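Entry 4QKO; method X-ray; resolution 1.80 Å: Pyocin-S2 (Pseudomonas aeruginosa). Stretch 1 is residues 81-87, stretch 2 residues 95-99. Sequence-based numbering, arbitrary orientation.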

# COMPACT_ATOMS: atom_id res chain seq x y z
N GLY B 81 -0.75 8.10 -6.55
CA GLY B 81 0.44 7.49 -7.10
C GLY B 81 1.17 6.56 -6.17
O GLY B 81 2.23 6.05 -6.52
N GLY B 82 0.64 6.33 -4.98
CA GLY B 82 1.41 5.49 -4.03
C GLY B 82 0.98 4.03 -4.17
O GLY B 82 -0.12 3.76 -4.52
N ALA B 83 1.90 3.09 -3.94
CA ALA B 83 1.58 1.68 -3.88
C ALA B 83 0.78 1.40 -2.62
O ALA B 83 1.01 2.00 -1.60
N PRO B 84 -0.05 0.35 -2.66
CA PRO B 84 -0.78 -0.01 -1.48
C PRO B 84 0.12 -0.62 -0.45
O PRO B 84 1.15 -1.25 -0.76
N TYR B 85 -0.32 -0.48 0.79
CA TYR B 85 0.29 -1.23 1.90
C TYR B 85 -0.08 -2.73 1.84
O TYR B 85 -1.20 -3.08 1.43
N VAL B 86 0.89 -3.61 2.13
CA VAL B 86 0.59 -5.03 2.24
C VAL B 86 0.04 -5.39 3.63
O VAL B 86 0.05 -4.60 4.60
N ARG B 87 -0.49 -6.55 3.69
CA ARG B 87 -0.94 -7.14 4.95
C ARG B 87 0.22 -7.25 5.89
O ARG B 87 1.36 -7.45 5.47
N ARG B 95 9.93 -2.54 4.96
CA ARG B 95 9.21 -2.58 3.68
C ARG B 95 7.76 -3.06 3.84
O ARG B 95 7.57 -4.20 4.25
N ILE B 96 6.80 -2.14 3.66
CA ILE B 96 5.44 -2.35 3.99
C ILE B 96 4.48 -2.13 2.79
O ILE B 96 3.31 -2.21 2.97
N LYS B 97 5.01 -1.94 1.58
CA LYS B 97 4.21 -1.69 0.38
C LYS B 97 4.53 -2.71 -0.71
O LYS B 97 5.60 -3.33 -0.72
N ILE B 98 3.55 -2.93 -1.57
CA ILE B 98 3.74 -3.71 -2.77
C ILE B 98 4.90 -3.11 -3.60
O ILE B 98 5.01 -1.84 -3.81
N GLU B 99 5.75 -4.01 -4.08
CA GLU B 99 6.90 -3.64 -4.92
C GLU B 99 6.78 -4.24 -6.31
O GLU B 99 6.29 -5.32 -6.49

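The two stretches meet through a single beta bridge between Tyr 85 and Lys 97, and the side chains around it add a lysine laid over a tyrosine ring on one part of the contact and a small apolar cluster on another. The evidence for the bridge is a pair of backbone hydrogen bonds: Val 86 N donates to Ile 96 O at 2.9 Å with an N-H...O angle of 159°, and Ile 98 N donates to Pro 84 O at 3.0 Å with an angle of 161°. Between them the CA atoms of Tyr 85 and Lys 97 come within 4.2 Å, and the same two acceptors receive CA-H...O contacts, Tyr 85 CA to Ile 96 O at 3.4 Å and Lys 97 CA to Pro 84 O at 3.3 Å. The pairing does not extend into a ladder; the end-to-end directions of the touching parts differ by 108°, and Ala 83 CA already lies 5.9 Å from Ile 98 CA.

Lys 97 has the largest area covered by the opposing stretch, 98 Å² of residue surface, although its CA-to-CB bond points away overall. Its chain runs m, t, t through chi1 to chi3, and chi4, at -127°, falls between wells. This course carries CE over one face of the Tyr 85 ring, 3.6 Å from the centroid and 19° off the normal, a CH-pi contact. NZ stands farther out, 4.6 Å from the same centroid and 28° off the normal, so the cation-pi interaction is off-centre. The ammonium instead finds a close polar partner in the backbone, donating from Lys 97 NZ to Ala 83 O at 2.9 Å, and it is also hydrogen-bonded elsewhere in the structure.

Tyr 85 likewise starts away from the other stretch, but its m rotamer, with chi2 at 85°, brings the end of the side chain nearer. While Lys 97 covers a face, Ile 96 meets the edge: its p, t conformation places CD1 near the ring plane, 3.4 Å from Tyr 85 CE2. The tyrosine OH is satisfied by a hydrogen bond elsewhere in the structure.

Ile 98, m for both chi1 and chi2, makes two further apolar contacts. Its CD1 lies 3.5 Å from Val 86 CG1, the valine being in the m rotamer, and its CG1 lies 3.9 Å from Pro 84 CG, on a ring with C-gamma endo pucker. Ala 83 is the residue of its stretch whose CA-to-CB bond points toward the other; CB approaches Ile 98 O at 3.4 Å and Lys 97 CB at 4.2 Å. At Gly 82, an ideal CB would sit 3.5 Å from Lys 97 NZ.

Arg 95 and Glu 99 pair within their own stretch instead: Arg 95 NE donates to Glu 99 OE2 at 2.9 Å and Arg 95 NH2 to Glu 99 OE1 at 2.8 Å, a two-pronged salt bridge with N-H...O angles of 172° and 173°. In total the contact buries 448 Å², summed over both sides.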

# COMPACT_ATOMS: atom_id res chain seq x y z
CB ALA B 83 2.87 0.85 -3.82
CB PRO B 84 -1.76 -1.05 -1.97
CG PRO B 84 -1.20 -1.57 -3.26
CD PRO B 84 -0.33 -0.51 -3.81
CB TYR B 85 -0.16 -0.64 3.28
CG TYR B 85 0.39 0.76 3.54
CD1 TYR B 85 -0.29 1.90 3.04
CD2 TYR B 85 1.54 0.95 4.19
CE1 TYR B 85 0.19 3.18 3.27
CE2 TYR B 85 2.02 2.21 4.46
CZ TYR B 85 1.37 3.33 3.97
OH TYR B 85 1.86 4.61 4.19
CB VAL B 86 1.77 -5.96 1.87
CG1 VAL B 86 2.23 -5.61 0.46
CG2 VAL B 86 2.92 -5.78 2.85
CB ARG B 87 -1.56 -8.51 4.72
CG ARG B 87 -2.92 -8.48 4.06
CD ARG B 87 -3.29 -9.88 3.60
NE ARG B 87 -4.62 -9.86 2.96
CZ ARG B 87 -5.77 -9.85 3.63
NH1 ARG B 87 -5.83 -9.94 4.96
NH2 ARG B 87 -6.90 -9.76 2.93
CB ARG B 95 9.97 -3.47 2.71
CG ARG B 95 11.34 -2.86 2.39
CD ARG B 95 12.38 -3.93 2.02
NE ARG B 95 12.07 -4.54 0.75
CZ ARG B 95 12.69 -5.60 0.27
NH1 ARG B 95 13.67 -6.19 0.95
NH2 ARG B 95 12.34 -6.08 -0.90
CB ILE B 96 5.02 -1.54 5.28
CG1 ILE B 96 5.12 -0.03 5.07
CG2 ILE B 96 5.96 -1.92 6.44
CD1 ILE B 96 4.52 0.77 6.21
CB LYS B 97 4.46 -0.27 -0.12
CG LYS B 97 3.62 0.66 0.68
CD LYS B 97 4.01 2.07 0.45
CE LYS B 97 2.95 3.00 0.99
NZ LYS B 97 2.57 3.92 -0.10
CB ILE B 98 2.48 -3.76 -3.63
CG1 ILE B 98 1.31 -4.59 -3.03
CG2 ILE B 98 2.78 -4.31 -4.99
CD1 ILE B 98 1.54 -6.11 -2.98
CB GLU B 99 8.23 -4.08 -4.27
CG GLU B 99 8.45 -3.42 -2.90
CD GLU B 99 9.59 -4.05 -2.04
OE1 GLU B 99 10.24 -5.01 -2.50
OE2 GLU B 99 9.82 -3.59 -0.89